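Local coordinates for protein histone acetyltransferase HPA2 and related acetyltransferases (Corynebacterium glutamicum ATCC 13032, PDB 2QEC) that probably transfers acyl groups, most likely acetyl from acetyl-CoA, as a member of the GCN5-related N-acetyltransferase (GNAT) family, although its substrate is not established, at residues A[18-23]-A[74-79]; A[64-69]-A[144-149]; A[125-130]-A[158-163]; A[175-180]-A[195-200]. The protein carries 1 engineered substitution. One frame throughout, in Å; residues are numbered along the deposited sequence.

All four contacts involve the one mixed sheet of this GNAT-type fold. Interactions 1 and 2 pack helices 14-25 and 142-154 against the neighbouring strands 73-80 and 61-67, with centres 11 Å apart. Interaction 3, whose centre is 16 Å from each of those, pairs strands 126-133 and 159-163, which helix 142-154 connects in a beta-alpha-beta unit. Its centre lies 9 Å from that of interaction 4, the C-terminal hairpin at the far edge. Along the chain, interaction 1 closes before 3 and 4 open, whereas interaction 2 alternates with both 1 and 3. Strand pairing and helix packing thereby tie the N-terminal half to the C-terminal hairpin, which also reaches the second subunit.

Interaction 1: A[18-23]-A[74-79]; sequences VDVLVE and VGVALW
Val-20 lies over Gly-75 where strand 73-80 bulges, and the shortest polar bond beside this point runs within the sheet, from Val-74 N to Ala-66 O at 2.8 Å. Val-74 and Gly-75 both face Ala-66, which defines a classic beta bulge. Between helix and strand the contact itself is apolar. The axes of segments 18-23 and 74-79 cross at 91° with a closest approach of 8.3 Å, so the helix can present only about one turn, and two of its side chains do the work. Val-20 points toward the strand, its CG1 4.2 Å from Val-76 CG1 as the two side chains slide past each other in opposite directions. Leu-21 meets Val-76 at about a right angle: Val-76 CG1 lies 3.7 Å from Leu-21 CD2 and 3.8 Å from Leu-21 CG, so that the valine methyl packs on the CG-CD2 branch. In the conformer described, Val-76 CG1 stands between its own backbone N and carbonyl carbon (chi1 65°). A second conformer is deposited, so the details at this residue are less certain. Farther along the strand, Leu-21 CD1 comes within 4.2 Å of Leu-78 CD1. Both strand side chains also touch Ile-63, and Leu-21 meets Phe-49 of helix 43-60, placing the contact in the core between sheet and helices. The polar fastenings of helix 14-25 lie elsewhere, in the Asp-19 to Arg-46 salt bridge and the bond from Ser-135 N to Glu-23 OE1. With every touching residue buried, cohesion between the segments rests on burial of hydrocarbon, not on directional bonds.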
# COMPACT_ATOMS: atom_id res chain seq x y z
N VAL A 18 7.21 -28.16 -11.09
CA VAL A 18 6.39 -28.67 -9.97
C VAL A 18 7.27 -29.41 -8.98
O VAL A 18 7.14 -29.24 -7.77
CB VAL A 18 5.26 -29.53 -10.47
CG1 VAL A 18 4.55 -30.26 -9.31
CG2 VAL A 18 4.27 -28.70 -11.31
N ASP A 19 8.19 -30.25 -9.47
CA ASP A 19 9.15 -30.94 -8.60
C ASP A 19 9.91 -29.95 -7.74
O ASP A 19 10.14 -30.21 -6.54
CB ASP A 19 10.21 -31.70 -9.39
CG ASP A 19 9.68 -32.95 -10.05
OD1 ASP A 19 8.59 -33.44 -9.69
OD2 ASP A 19 10.37 -33.42 -10.96
N VAL A 20 10.34 -28.86 -8.34
CA VAL A 20 11.09 -27.81 -7.59
C VAL A 20 10.24 -27.08 -6.52
O VAL A 20 10.68 -26.86 -5.38
CB VAL A 20 11.75 -26.78 -8.56
CG1 VAL A 20 12.37 -25.67 -7.80
CG2 VAL A 20 12.86 -27.47 -9.40
N LEU A 21 9.02 -26.72 -6.87
CA LEU A 21 8.09 -26.14 -5.91
C LEU A 21 7.82 -27.06 -4.72
O LEU A 21 7.79 -26.63 -3.57
CB LEU A 21 6.79 -25.78 -6.63
CG LEU A 21 6.90 -24.62 -7.62
CD1 LEU A 21 5.74 -24.60 -8.64
CD2 LEU A 21 7.01 -23.34 -6.90
N VAL A 22 7.57 -28.33 -5.00
CA VAL A 22 7.27 -29.31 -3.97
C VAL A 22 8.47 -29.48 -3.03
O VAL A 22 8.30 -29.52 -1.82
CB VAL A 22 6.88 -30.66 -4.60
CG1 VAL A 22 6.79 -31.75 -3.54
CG2 VAL A 22 5.55 -30.53 -5.36
N GLU A 23 9.67 -29.61 -3.59
CA GLU A 23 10.87 -29.78 -2.78
C GLU A 23 11.03 -28.56 -1.92
O GLU A 23 11.31 -28.67 -0.75
CB GLU A 23 12.11 -30.00 -3.65
CG GLU A 23 13.37 -30.28 -2.84
CD GLU A 23 14.63 -30.12 -3.65
OE1 GLU A 23 15.02 -28.96 -3.88
OE2 GLU A 23 15.24 -31.13 -4.03
N VAL A 74 16.96 -24.91 -11.60
CA VAL A 74 17.33 -24.84 -10.19
C VAL A 74 16.49 -23.83 -9.39
O VAL A 74 16.62 -23.72 -8.18
CB VAL A 74 18.85 -24.51 -10.01
CG1 VAL A 74 19.68 -25.69 -10.41
CG2 VAL A 74 19.26 -23.27 -10.77
N GLY A 75 15.62 -23.13 -10.08
CA GLY A 75 14.69 -22.22 -9.41
C GLY A 75 13.55 -21.85 -10.30
O GLY A 75 13.63 -21.98 -11.53
N VAL A 76 12.47 -21.41 -9.66
CA VAL A 76 11.27 -20.99 -10.35
C VAL A 76 10.63 -19.83 -9.58
O VAL A 76 10.69 -19.77 -8.34
CB VAL A 76 10.28 -22.19 -10.60
CG1 VAL A 76 9.73 -22.79 -9.29
CG2 VAL A 76 9.15 -21.79 -11.53
N ALA A 77 10.07 -18.89 -10.34
CA ALA A 77 9.24 -17.81 -9.80
C ALA A 77 7.88 -17.71 -10.54
O ALA A 77 7.81 -17.79 -11.79
CB ALA A 77 9.99 -16.50 -9.82
N LEU A 78 6.81 -17.47 -9.77
CA LEU A 78 5.44 -17.35 -10.29
C LEU A 78 4.96 -15.95 -9.99
O LEU A 78 5.01 -15.54 -8.85
CB LEU A 78 4.52 -18.36 -9.64
CG LEU A 78 4.97 -19.85 -9.81
CD1 LEU A 78 4.00 -20.77 -9.08
CD2 LEU A 78 4.96 -20.29 -11.22
N TRP A 79 4.58 -15.25 -11.06
CA TRP A 79 4.14 -13.87 -11.03
C TRP A 79 2.74 -13.72 -11.66
O TRP A 79 2.42 -14.36 -12.69
CB TRP A 79 5.12 -13.06 -11.86
CG TRP A 79 6.55 -12.98 -11.39
CD1 TRP A 79 7.56 -13.89 -11.61
CD2 TRP A 79 7.15 -11.88 -10.71
NE1 TRP A 79 8.73 -13.42 -11.09
CE2 TRP A 79 8.51 -12.18 -10.54
CE3 TRP A 79 6.67 -10.65 -10.25
CZ2 TRP A 79 9.38 -11.33 -9.88
CZ3 TRP A 79 7.53 -9.79 -9.62
CH2 TRP A 79 8.89 -10.13 -9.45

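Interaction 2: A[64-69]-A[144-149]; sequences DVARDS and SALLNH. With EDO (1,2-ethanediol), chain H.
Leu-146 and His-149, one helical turn apart, face Asp-64 and Ala-66 where helix 142-154 of the GNAT fold covers the sheet. In this family the equivalent helix follows the loop that binds the acetyl-CoA pyrophosphate. The segment axes run at 141° to each other, 8.7 Å apart at their closest. Leu-146 has CG anti to its carbonyl carbon, and its outer methyl CD2 does the touching: it lies against the strand backbone, 4.0 Å from Asp-64 O, and 4.2 Å from Ala-66 CB. Val-6 of strand 5-8 also touches Leu-146 and His-149. In His-149, chi1 of -171° sets CG anti to the backbone N and carries it out toward the strand. At the edge of the ring, Asp-64 OD2 sits near the ring plane, 3.3 Å from His-149 CD2, while the carboxylate plane stands 87° from the ring. The oxygen meets a ring carbon, so this is an edge contact and not a hydrogen bond. The two carboxylate oxygens have separate polar partners. On OD2, a water donates at 2.6 Å and donates its second hydrogen bond to Leu-146 O at 2.7 Å, linking strand side chain to helix carbonyl. OD1 forms a salt bridge with Arg-153, a turn farther along the same helix, and also accepts from a bound 1,2-ethanediol, probably from the crystallisation liquor. The water and Arg-153, on different oxygens, probably limit the carboxylate's rotation. The ethanediol O1 lies 2.7 Å from Asp-64 OD1.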
# COMPACT_ATOMS: atom_id res chain seq x y z
N ASP A 64 8.92 -17.94 -14.54
CA ASP A 64 10.34 -17.81 -14.86
C ASP A 64 11.08 -19.01 -14.31
O ASP A 64 10.77 -19.50 -13.21
CB ASP A 64 10.89 -16.52 -14.26
CG ASP A 64 10.32 -15.27 -14.88
OD1 ASP A 64 9.81 -15.32 -16.05
OD2 ASP A 64 10.45 -14.21 -14.22
N VAL A 65 12.07 -19.51 -15.05
CA VAL A 65 12.96 -20.50 -14.52
C VAL A 65 14.40 -20.02 -14.59
O VAL A 65 14.78 -19.33 -15.52
CB VAL A 65 12.92 -21.87 -15.30
CG1 VAL A 65 11.63 -22.56 -15.05
CG2 VAL A 65 13.14 -21.70 -16.79
N ALA A 66 15.18 -20.47 -13.61
CA ALA A 66 16.63 -20.29 -13.55
C ALA A 66 17.27 -21.63 -13.81
O ALA A 66 16.85 -22.61 -13.23
CB ALA A 66 17.00 -19.83 -12.16
N ARG A 67 18.31 -21.66 -14.63
CA ARG A 67 19.03 -22.85 -14.94
C ARG A 67 20.46 -22.64 -14.55
O ARG A 67 20.99 -21.51 -14.68
CB ARG A 67 18.92 -23.18 -16.43
CG ARG A 67 17.47 -23.51 -16.91
CD ARG A 67 17.47 -23.89 -18.39
NE ARG A 67 16.17 -24.40 -18.84
CZ ARG A 67 15.20 -23.65 -19.36
NH1 ARG A 67 15.35 -22.34 -19.54
NH2 ARG A 67 14.06 -24.23 -19.71
N ASP A 68 21.10 -23.72 -14.14
CA ASP A 68 22.52 -23.68 -13.84
C ASP A 68 23.35 -23.94 -15.11
O ASP A 68 22.79 -24.09 -16.21
CB ASP A 68 22.85 -24.61 -12.67
CG ASP A 68 22.63 -26.06 -12.96
OD1 ASP A 68 22.52 -26.48 -14.11
OD2 ASP A 68 22.60 -26.81 -11.99
N SER A 69 24.66 -24.01 -14.95
CA SER A 69 25.57 -24.12 -16.11
C SER A 69 25.49 -25.50 -16.72
O SER A 69 25.90 -25.69 -17.85
CB SER A 69 27.01 -23.80 -15.70
OG SER A 69 27.53 -24.82 -14.88
N SER A 144 18.06 -14.38 -6.24
CA SER A 144 18.42 -13.03 -6.66
C SER A 144 18.23 -12.85 -8.20
O SER A 144 17.67 -11.87 -8.65
CB SER A 144 19.88 -12.80 -6.25
OG SER A 144 20.43 -11.62 -6.80
N ALA A 145 18.69 -13.83 -8.96
CA ALA A 145 18.55 -13.83 -10.44
C ALA A 145 17.08 -13.79 -10.83
O ALA A 145 16.66 -12.97 -11.67
CB ALA A 145 19.27 -15.05 -11.03
N LEU A 146 16.27 -14.58 -10.14
CA LEU A 146 14.81 -14.55 -10.38
C LEU A 146 14.14 -13.23 -10.11
O LEU A 146 13.38 -12.73 -10.93
CB LEU A 146 14.11 -15.68 -9.61
CG LEU A 146 14.44 -17.07 -10.15
CD1 LEU A 146 14.12 -18.11 -9.16
CD2 LEU A 146 13.69 -17.34 -11.45
N LEU A 147 14.42 -12.67 -8.95
CA LEU A 147 13.89 -11.36 -8.61
C LEU A 147 14.34 -10.24 -9.53
O LEU A 147 13.53 -9.41 -9.89
CB LEU A 147 14.24 -11.01 -7.17
CG LEU A 147 13.13 -11.60 -6.28
CD1 LEU A 147 13.77 -12.17 -5.06
CD2 LEU A 147 12.10 -10.50 -6.04
N ASN A 148 15.62 -10.19 -9.84
CA ASN A 148 16.15 -9.22 -10.79
C ASN A 148 15.47 -9.30 -12.17
O ASN A 148 15.08 -8.27 -12.72
CB ASN A 148 17.67 -9.33 -10.88
CG ASN A 148 18.38 -8.76 -9.63
OD1 ASN A 148 17.82 -7.98 -8.87
ND2 ASN A 148 19.63 -9.14 -9.44
N HIS A 149 15.25 -10.51 -12.66
CA HIS A 149 14.52 -10.74 -13.92
C HIS A 149 13.10 -10.16 -13.85
O HIS A 149 12.63 -9.43 -14.74
CB HIS A 149 14.54 -12.28 -14.26
CG HIS A 149 14.01 -12.58 -15.63
ND1 HIS A 149 14.78 -12.46 -16.76
CD2 HIS A 149 12.74 -12.77 -16.07
CE1 HIS A 149 14.04 -12.68 -17.83
NE2 HIS A 149 12.80 -12.87 -17.44
C1 EDO H . 7.44 -16.07 -17.94
O1 EDO H . 8.11 -14.86 -18.08
C2 EDO H . 6.25 -16.29 -18.84
O2 EDO H . 5.62 -17.51 -18.47
O HOH W 1 11.33 -14.17 -11.80

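Interaction 3: A[125-130]-A[158-163]; sequences HWYLYT and AIYLEA
Ala-158 O receives Trp-126 N at 2.7 Å, the shortest of three backbone bonds that pair these parallel strands. Trp-126 O then accepts Tyr-160 N at 2.8 Å, almost straight at 172°, and Tyr-160 O accepts Leu-128 N at a longer 3.1 Å. There the direct ladder stops. Leu-128 O and Glu-162 N are joined instead by one water, which donates to the first at 2.7 Å and accepts from the second at 2.8 Å, just before the classic bulge at Tyr-129 and Thr-130. The strands belong to a beta-alpha-beta crossover through helix 142-154. On the face carrying Tyr-127 and Tyr-160, the two phenol side chains lie side by side and point the same way, with Tyr-127 CD1 3.7 Å from Tyr-160 CD2 at the edge of the latter ring and the planes 42° apart. His-125 joins them, its CD2 3.5 Å from Tyr-160 CB; its ND1 bonds Phe-123 O and its NE2 His-120, whose ring also meets the two tyrosines. On the other face, Trp-126 CB packs on Ile-159 CG1, and the indole NE1 reaches Glu-157. The loss of direct pairing after Leu-128 and the bulge opposite Leu-78 are consistent with the GNAT splay, where backbone groups of relatives bind the pantetheine arm of acetyl-CoA; here Leu-128 O and Glu-162 N bond a water instead of each other.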
# COMPACT_ATOMS: atom_id res chain seq x y z
N HIS A 125 -0.74 -3.77 -9.93
CA HIS A 125 0.55 -4.20 -9.51
C HIS A 125 0.84 -5.58 -10.03
O HIS A 125 -0.08 -6.38 -10.25
CB HIS A 125 0.66 -4.24 -7.97
CG HIS A 125 -0.33 -5.15 -7.30
ND1 HIS A 125 -1.60 -4.74 -6.97
CD2 HIS A 125 -0.23 -6.44 -6.88
CE1 HIS A 125 -2.25 -5.75 -6.41
NE2 HIS A 125 -1.44 -6.79 -6.32
N TRP A 126 2.14 -5.89 -10.14
CA TRP A 126 2.59 -7.28 -10.26
C TRP A 126 2.55 -7.96 -8.89
O TRP A 126 2.70 -7.31 -7.89
CB TRP A 126 4.03 -7.34 -10.77
CG TRP A 126 4.19 -6.87 -12.17
CD1 TRP A 126 4.18 -5.57 -12.63
CD2 TRP A 126 4.33 -7.69 -13.30
NE1 TRP A 126 4.33 -5.55 -14.00
CE2 TRP A 126 4.46 -6.85 -14.43
CE3 TRP A 126 4.44 -9.11 -13.48
CZ2 TRP A 126 4.65 -7.36 -15.71
CZ3 TRP A 126 4.61 -9.58 -14.75
CH2 TRP A 126 4.74 -8.72 -15.84
N TYR A 127 2.34 -9.27 -8.86
CA TYR A 127 2.41 -10.03 -7.60
C TYR A 127 3.41 -11.12 -7.77
O TYR A 127 3.23 -11.92 -8.64
CB TYR A 127 1.05 -10.65 -7.29
CG TYR A 127 0.93 -11.61 -6.12
CD1 TYR A 127 1.62 -11.40 -4.93
CD2 TYR A 127 0.11 -12.74 -6.20
CE1 TYR A 127 1.51 -12.26 -3.88
CE2 TYR A 127 -0.01 -13.60 -5.14
CZ TYR A 127 0.67 -13.34 -3.98
OH TYR A 127 0.57 -14.21 -2.93
N LEU A 128 4.42 -11.15 -6.91
CA LEU A 128 5.33 -12.28 -6.80
C LEU A 128 4.75 -13.25 -5.81
O LEU A 128 4.81 -12.99 -4.60
CB LEU A 128 6.71 -11.80 -6.37
CG LEU A 128 7.70 -12.96 -6.15
CD1 LEU A 128 7.79 -13.83 -7.40
CD2 LEU A 128 9.03 -12.39 -5.73
N TYR A 129 4.20 -14.35 -6.33
CA TYR A 129 3.47 -15.36 -5.56
C TYR A 129 4.44 -16.25 -4.84
O TYR A 129 4.35 -16.45 -3.61
CB TYR A 129 2.51 -16.16 -6.46
CG TYR A 129 2.00 -17.48 -5.90
CD1 TYR A 129 1.38 -17.56 -4.64
CD2 TYR A 129 2.14 -18.66 -6.60
CE1 TYR A 129 0.93 -18.81 -4.13
CE2 TYR A 129 1.69 -19.86 -6.10
CZ TYR A 129 1.09 -19.92 -4.85
OH TYR A 129 0.63 -21.14 -4.38
N THR A 130 5.40 -16.79 -5.58
CA THR A 130 6.33 -17.67 -4.98
C THR A 130 7.66 -17.65 -5.75
O THR A 130 7.69 -17.45 -6.98
CB THR A 130 5.71 -19.08 -4.87
OG1 THR A 130 6.39 -19.83 -3.88
CG2 THR A 130 5.72 -19.79 -6.20
N ALA A 158 4.36 -1.24 -10.31
CA ALA A 158 4.41 -1.67 -8.91
C ALA A 158 4.46 -3.20 -8.76
O ALA A 158 3.99 -3.94 -9.60
CB ALA A 158 3.21 -1.12 -8.19
N ILE A 159 5.03 -3.63 -7.64
CA ILE A 159 5.08 -5.03 -7.27
C ILE A 159 4.64 -5.18 -5.79
O ILE A 159 5.12 -4.45 -4.93
CB ILE A 159 6.48 -5.58 -7.42
CG1 ILE A 159 7.08 -5.20 -8.78
CG2 ILE A 159 6.45 -7.13 -7.25
CD1 ILE A 159 8.52 -5.77 -9.04
N TYR A 160 3.76 -6.15 -5.53
CA TYR A 160 3.39 -6.63 -4.18
C TYR A 160 3.99 -8.03 -3.92
O TYR A 160 4.06 -8.85 -4.82
CB TYR A 160 1.84 -6.66 -4.09
CG TYR A 160 1.26 -7.19 -2.79
CD1 TYR A 160 1.15 -6.40 -1.68
CD2 TYR A 160 0.87 -8.53 -2.67
CE1 TYR A 160 0.63 -6.89 -0.47
CE2 TYR A 160 0.36 -9.03 -1.46
CZ TYR A 160 0.22 -8.17 -0.36
OH TYR A 160 -0.28 -8.63 0.84
N LEU A 161 4.45 -8.27 -2.69
CA LEU A 161 4.79 -9.57 -2.22
C LEU A 161 4.55 -9.64 -0.70
O LEU A 161 4.30 -8.65 -0.03
CB LEU A 161 6.25 -9.94 -2.58
CG LEU A 161 7.37 -9.02 -2.08
CD1 LEU A 161 7.69 -9.24 -0.59
CD2 LEU A 161 8.61 -9.24 -2.88
N GLU A 162 4.62 -10.85 -0.17
CA GLU A 162 4.49 -11.10 1.26
C GLU A 162 5.70 -11.84 1.73
O GLU A 162 5.88 -12.99 1.34
CB GLU A 162 3.23 -11.90 1.49
CG GLU A 162 1.99 -11.00 1.33
CD GLU A 162 0.69 -11.75 1.07
OE1 GLU A 162 0.74 -12.98 1.03
OE2 GLU A 162 -0.39 -11.11 0.96
N ALA A 163 6.55 -11.18 2.51
CA ALA A 163 7.84 -11.79 2.91
C ALA A 163 7.64 -12.66 4.15
O ALA A 163 6.95 -12.27 5.10
CB ALA A 163 8.90 -10.71 3.14
O HOH W 2 -2.03 -12.69 -1.67
O HOH W 3 4.78 -13.04 -1.93

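Interaction 4: A[175-180]-A[195-200]. With EDO (1,2-ethanediol), chain F; EDO (1,2-ethanediol), chain E.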
# COMPACT_ATOMS: atom_id res chain seq x y z
N LEU A 175 16.12 -4.17 -2.63
CA LEU A 175 15.69 -4.12 -4.03
C LEU A 175 14.60 -3.10 -4.31
O LEU A 175 14.07 -3.06 -5.43
CB LEU A 175 15.21 -5.51 -4.47
CG LEU A 175 16.27 -6.58 -4.39
CD1 LEU A 175 15.62 -7.96 -4.49
CD2 LEU A 175 17.28 -6.39 -5.50
N GLY A 176 14.30 -2.25 -3.33
CA GLY A 176 13.33 -1.17 -3.50
C GLY A 176 11.92 -1.41 -2.98
O GLY A 176 11.07 -0.56 -3.18
N PHE A 177 11.65 -2.54 -2.34
CA PHE A 177 10.35 -2.75 -1.64
C PHE A 177 10.28 -2.03 -0.30
O PHE A 177 11.21 -2.09 0.50
CB PHE A 177 10.09 -4.23 -1.41
CG PHE A 177 9.84 -5.01 -2.67
CD1 PHE A 177 10.90 -5.39 -3.50
CD2 PHE A 177 8.56 -5.35 -3.03
CE1 PHE A 177 10.67 -6.10 -4.66
CE2 PHE A 177 8.31 -6.08 -4.16
CZ PHE A 177 9.38 -6.45 -4.99
N VAL A 178 9.17 -1.35 -0.04
CA VAL A 178 8.95 -0.75 1.28
C VAL A 178 7.90 -1.58 2.06
O VAL A 178 7.07 -2.25 1.43
CB VAL A 178 8.47 0.73 1.21
CG1 VAL A 178 9.49 1.60 0.51
CG2 VAL A 178 7.12 0.84 0.59
N PRO A 179 7.97 -1.58 3.42
CA PRO A 179 6.95 -2.37 4.11
C PRO A 179 5.55 -1.72 4.05
O PRO A 179 5.43 -0.51 4.11
CB PRO A 179 7.43 -2.40 5.58
CG PRO A 179 8.38 -1.23 5.72
CD PRO A 179 8.98 -1.03 4.34
N LEU A 180 4.53 -2.57 3.98
CA LEU A 180 3.14 -2.16 4.20
C LEU A 180 2.76 -2.53 5.65
O LEU A 180 2.36 -1.69 6.42
CB LEU A 180 2.25 -2.87 3.19
CG LEU A 180 2.39 -2.45 1.72
CD1 LEU A 180 1.55 -3.38 0.83
CD2 LEU A 180 1.86 -1.04 1.51
N MSE A 195 4.79 -6.23 1.43
CA MSE A 195 5.69 -5.18 0.95
C MSE A 195 5.28 -4.71 -0.45
O MSE A 195 4.59 -5.41 -1.16
CB MSE A 195 7.13 -5.71 0.90
CG MSE A 195 7.58 -6.35 2.20
SE MSE A 195 9.44 -6.73 2.30
CE MSE A 195 9.81 -5.08 2.84
N TRP A 196 5.75 -3.51 -0.80
CA TRP A 196 5.39 -2.83 -2.02
C TRP A 196 6.62 -2.22 -2.64
O TRP A 196 7.25 -1.34 -2.02
CB TRP A 196 4.45 -1.69 -1.62
CG TRP A 196 3.80 -0.87 -2.71
CD1 TRP A 196 4.04 0.43 -3.00
CD2 TRP A 196 2.74 -1.28 -3.58
NE1 TRP A 196 3.21 0.86 -4.01
CE2 TRP A 196 2.40 -0.17 -4.38
CE3 TRP A 196 2.05 -2.48 -3.76
CZ2 TRP A 196 1.40 -0.23 -5.34
CZ3 TRP A 196 1.05 -2.54 -4.72
CH2 TRP A 196 0.73 -1.42 -5.50
N LYS A 197 6.89 -2.57 -3.89
CA LYS A 197 7.83 -1.78 -4.71
C LYS A 197 7.01 -0.78 -5.53
O LYS A 197 6.19 -1.17 -6.36
CB LYS A 197 8.69 -2.67 -5.61
CG LYS A 197 9.64 -1.87 -6.47
CD LYS A 197 10.77 -2.67 -6.99
CE LYS A 197 11.80 -1.81 -7.74
NZ LYS A 197 11.23 -0.84 -8.74
N PRO A 198 7.19 0.53 -5.25
CA PRO A 198 6.27 1.48 -5.83
C PRO A 198 6.43 1.68 -7.32
O PRO A 198 7.50 1.38 -7.87
CB PRO A 198 6.55 2.78 -5.08
CG PRO A 198 7.88 2.62 -4.45
CD PRO A 198 8.23 1.15 -4.40
N PRO A 199 5.38 2.19 -7.96
CA PRO A 199 5.49 2.54 -9.36
C PRO A 199 6.32 3.81 -9.47
O PRO A 199 6.57 4.47 -8.47
CB PRO A 199 4.04 2.73 -9.78
CG PRO A 199 3.37 3.24 -8.55
CD PRO A 199 4.04 2.47 -7.44
N ALA A 200 6.78 4.12 -10.68
CA ALA A 200 7.48 5.35 -10.91
C ALA A 200 6.59 6.53 -10.59
O ALA A 200 5.39 6.49 -10.80
CB ALA A 200 7.93 5.40 -12.37
C1 EDO F . 9.00 -2.52 -10.67
O1 EDO F . 9.21 -1.97 -9.37
C2 EDO F . 10.26 -3.03 -11.37
O2 EDO F . 11.39 -2.16 -11.27
C1 EDO E . 2.19 7.07 -9.81
O1 EDO E . 3.55 7.43 -9.55
C2 EDO E . 2.21 6.21 -11.05
O2 EDO E . 0.95 5.57 -11.15
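Phe-177 presents one ring face to Lys-197, whose CB stands 3.7 Å from the ring centroid and only 9° off the normal, a CH-pi contact over the centre. The two side chains cross at about a right angle. Beside them, Phe-177 CB packs 4.0 Å from CB of Met-195, a selenomethionine, and the ring also touches Ile-159 and Leu-161 of the next strand. Farther along the hairpin, Leu-180 CG lies 4.0 Å from Trp-196 CB. Trp-196 has CG anti to its backbone N (chi1 -174°), and the indole extends away from segment 175-180; its NE1 donates to Pro-179 O of the second subunit, and Leu-180 of that subunit packs against it. These residues belong to the antiparallel beta hairpin of strands 178-183 and 192-197. Val-178 and Trp-196 form its hydrogen-bonded pair: Val-178 N reaches Trp-196 O at 2.8 Å from above the carbonyl plane, whereas Trp-196 N meets Val-178 O at 2.9 Å within it. Pro-179, lacking an N-H, faces Met-195 in the adjoining non-hydrogen-bonded pair. Two residues before strand 178-183, Gly-176 (phi 98°) is the C-prime residue of a Schellman motif ending helix 166-174, with Phe-177 N bonded to Tyr-172 O and Gly-176 N to Asn-173 O. At the polar edge, Lys-197 CE passes 3.5 Å from Leu-175 O. The chain bends at chi4, and Lys-197 NZ donates to O2 of a bound 1,2-ethanediol at 2.9 Å; its approach to O1 of that molecule, 2.4 Å from NZ, is too short to be trusted.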